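Local coordinates for putative iron-regulated protein A (Parabacteroides distasonis ATCC 8503, PDB 4ECG), which binds calcium ions and is a putative iron-regulated, imelysin-like protein of the peptidase M75 family, possibly a metalloendopeptidase, at residues 238-241 with 242-245; 331-334 with 335-339. All blocks are in the same frame, centred on the assembly; numbering follows the deposited sequence.

Interaction 1. Residues 238-241 with 242-245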
# COMPACT_ATOMS: atom_id res chain seq x y z
N GLY A 238 5.87 8.97 -1.14
CA GLY A 238 5.62 8.85 -2.57
C GLY A 238 6.27 7.65 -3.24
O GLY A 238 6.52 6.63 -2.60
N MSE A 239 6.57 7.78 -4.53
CA MSE A 239 7.05 6.62 -5.29
C MSE A 239 8.34 6.01 -4.70
O MSE A 239 8.38 4.81 -4.47
CB MSE A 239 7.19 6.96 -6.77
CG MSE A 239 5.82 7.22 -7.44
SE MSE A 239 5.95 8.44 -8.95
CE MSE A 239 6.36 7.08 -10.24
N ALA A 240 9.34 6.84 -4.39
CA ALA A 240 10.60 6.32 -3.84
C ALA A 240 10.42 5.78 -2.43
O ALA A 240 11.14 4.91 -2.00
CB ALA A 240 11.71 7.35 -3.92
N GLY A 241 9.42 6.26 -1.72
CA GLY A 241 9.17 5.75 -0.36
C GLY A 241 8.81 4.29 -0.42
O GLY A 241 9.35 3.47 0.36
N ILE A 242 7.87 3.97 -1.32
CA ILE A 242 7.35 2.59 -1.39
C ILE A 242 8.35 1.60 -2.01
O ILE A 242 8.50 0.48 -1.46
CB ILE A 242 5.96 2.51 -2.05
CG1 ILE A 242 5.36 1.11 -1.78
CG2 ILE A 242 6.02 2.78 -3.54
CD1 ILE A 242 5.15 0.74 -0.32
N SER A 243 9.10 2.00 -3.07
CA SER A 243 10.20 1.15 -3.55
C SER A 243 11.17 0.81 -2.44
O SER A 243 11.59 -0.35 -2.27
CB SER A 243 10.94 1.77 -4.73
OG SER A 243 11.56 2.99 -4.40
N ASN A 244 11.54 1.82 -1.66
CA ASN A 244 12.51 1.61 -0.61
C ASN A 244 11.95 0.77 0.53
O ASN A 244 12.68 -0.01 1.14
CB ASN A 244 12.97 2.95 -0.12
CG ASN A 244 13.98 2.84 0.97
OD1 ASN A 244 15.06 2.35 0.74
ND2 ASN A 244 13.61 3.25 2.17
N GLU A 245 10.67 0.95 0.84
CA GLU A 245 10.01 0.23 1.93
C GLU A 245 9.81 -1.25 1.59
O GLU A 245 10.03 -2.13 2.44
CB GLU A 245 8.68 0.92 2.26
CG GLU A 245 7.68 0.19 3.18
CD GLU A 245 7.93 0.34 4.69
OE1 GLU A 245 8.99 0.94 5.06
OE2 GLU A 245 7.04 -0.14 5.49
O HOH W 1 10.98 4.04 2.48
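With CG1 of Ile242 turned anti to its own backbone N (chi1 -167°), the CG2 branch is left between N and the carbonyl carbon and comes to rest on the preceding turn, 3.2 Å from Met239 O. The next residue makes a similar turn-back: a chi1 of 62° folds Ser243 OG toward Ala240, where it lies 3.1 Å from Ala240 O. The hydroxyl is also hydrogen-bonded to Thr369 OG1 on helix 355-377. Gly238 is the N-cap of helix 239-259, and these residues form its first turns, part of the largely helical imelysin fold. Gly238 O opens the main-chain ladder by accepting Ile242 N at 3.2 Å. The next rung, from Ser243 N to Met239 O, is almost straight, with an N-H...O angle of 177°. Asn244 N follows by donating to Ala240 O. Gly241 O takes Glu245 N at 2.9 Å and gains a second donor in a water, 2.7 Å away. That water in turn accepts from Asn244 ND2 at 2.8 Å, tying the exposed amide back to the turn before it. Outside the helix start, Ile242 packs on Asn291 and Ile295 of helix 284-300 and touches Glu92, a calcium ligand, while selenomethionine Met239 reaches Ala298 and Leu372.

Interaction 2. Residues 331-334 with 335-339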
# COMPACT_ATOMS: atom_id res chain seq x y z
N VAL A 331 11.81 2.09 -17.30
CA VAL A 331 10.88 1.13 -17.87
C VAL A 331 11.35 -0.30 -17.51
O VAL A 331 10.59 -1.07 -16.95
CB VAL A 331 10.73 1.33 -19.41
CG1 VAL A 331 9.98 0.16 -20.06
CG2 VAL A 331 10.07 2.68 -19.67
N VAL A 332 12.62 -0.62 -17.80
CA VAL A 332 13.20 -1.93 -17.52
C VAL A 332 13.11 -2.23 -16.02
O VAL A 332 12.70 -3.31 -15.61
CB VAL A 332 14.69 -2.01 -18.04
CG1 VAL A 332 15.49 -3.14 -17.37
CG2 VAL A 332 14.74 -2.14 -19.60
N GLN A 333 13.42 -1.26 -15.19
CA GLN A 333 13.56 -1.50 -13.77
C GLN A 333 12.24 -1.75 -13.07
O GLN A 333 12.19 -2.55 -12.14
CB GLN A 333 14.29 -0.33 -13.08
CG GLN A 333 14.86 -0.65 -11.73
CD GLN A 333 15.91 -1.75 -11.75
OE1 GLN A 333 16.80 -1.76 -12.58
NE2 GLN A 333 15.81 -2.68 -10.78
N ILE A 334 11.17 -1.05 -13.46
CA ILE A 334 9.83 -1.29 -12.86
C ILE A 334 9.47 -2.78 -13.11
O ILE A 334 9.16 -3.55 -12.19
CB ILE A 334 8.73 -0.32 -13.41
CG1 ILE A 334 8.99 1.11 -12.88
CG2 ILE A 334 7.33 -0.79 -13.03
CD1 ILE A 334 8.43 2.25 -13.74
N ASP A 335 9.58 -3.17 -14.37
CA ASP A 335 9.31 -4.56 -14.75
C ASP A 335 10.27 -5.59 -14.13
O ASP A 335 9.85 -6.66 -13.75
CB ASP A 335 9.27 -4.68 -16.27
CG ASP A 335 7.91 -4.21 -16.88
OD1 ASP A 335 6.97 -3.81 -16.15
OD2 ASP A 335 7.78 -4.24 -18.12
N LYS A 336 11.55 -5.26 -13.97
CA LYS A 336 12.52 -6.17 -13.32
C LYS A 336 12.16 -6.37 -11.82
O LYS A 336 12.32 -7.44 -11.26
CB LYS A 336 13.90 -5.54 -13.44
CG LYS A 336 15.09 -6.48 -13.51
CD LYS A 336 16.33 -5.66 -13.93
CE LYS A 336 17.58 -6.05 -13.14
NZ LYS A 336 18.75 -5.17 -13.42
N THR A 337 11.60 -5.35 -11.20
CA THR A 337 11.33 -5.38 -9.77
C THR A 337 10.10 -6.23 -9.52
O THR A 337 10.12 -7.05 -8.62
CB THR A 337 11.19 -3.95 -9.17
OG1 THR A 337 12.35 -3.18 -9.54
CG2 THR A 337 11.00 -3.99 -7.63
N ILE A 338 9.06 -6.04 -10.33
CA ILE A 338 7.83 -6.84 -10.30
C ILE A 338 8.15 -8.29 -10.63
O ILE A 338 7.68 -9.20 -9.97
CB ILE A 338 6.77 -6.31 -11.31
CG1 ILE A 338 6.26 -4.94 -10.89
CG2 ILE A 338 5.57 -7.24 -11.45
CD1 ILE A 338 5.57 -4.14 -12.02
N ASP A 339 8.92 -8.52 -11.68
CA ASP A 339 9.26 -9.90 -12.05
C ASP A 339 10.03 -10.59 -10.90
O ASP A 339 9.80 -11.78 -10.64
CB ASP A 339 10.05 -9.96 -13.38
CG ASP A 339 9.20 -9.57 -14.64
OD1 ASP A 339 7.97 -9.30 -14.61
OD2 ASP A 339 9.79 -9.53 -15.70
O HOH W 2 17.95 -4.46 -10.36
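Regular helical i to i+4 bonds join Val332 O to Lys336 N (2.8 Å) and Ile334 O to Ile338 N, the latter nearly straight with an N-H...O angle of 171°, whereas the Val331 O to Asp335 N bond is long and weak. Gln333 O carries two donors from one residue: Thr337 N at 3.0 Å and Thr337 OG1 at 2.7 Å, arriving from opposite faces of the carbonyl plane. A chi1 of -53° puts OG1 beside its own backbone N, aimed back along the helix at that oxygen. This is the familiar way a threonine inside a helix satisfies its hydroxyl, here in helix 324-343, which packs against helices 284-300 and 355-377. Replacing Thr337 by an alanine would remove OG1 and is likely to leave Gln333 O with one donor fewer, the Thr337 backbone N-H remaining, and to open a gap beside Cys365 and Leu368. The bent Gln333 side chain crosses that of Lys336, and a water accepts from Gln333 NE2 at 2.8 Å and more weakly from Lys336 NZ. On another side of the helix Ile334 and Ile338 run alongside each other in the same direction, with CG2 of Ile334 3.9 Å from CD1 of Ile338; both also touch Lys296 of helix 284-300. The ammonium group of Lys296 forms a salt bridge with Asp335 OD1.

Overall arrangement
Interaction 1 starts helix 239-259 about 10 Å from the centre of the chain, and interaction 2 lies within helix 324-343, about 18 Å from it. Their centres are about 14 Å apart and their nearest atoms about 6 Å, so they do not touch, yet both pack on helices 284-300 and 355-377; Leu368 meets Ser243 of interaction 1 as well as Ile334 and Thr337 of interaction 2. Calcium lies closer to interaction 1: the Glu245 side chain is about 5 Å from a bound ion, and Asn244 O accepts from Ser248 OG, Ser248 being itself a calcium ligand. The Thr337 side chain of interaction 2 is about 11 Å from that of Ser248.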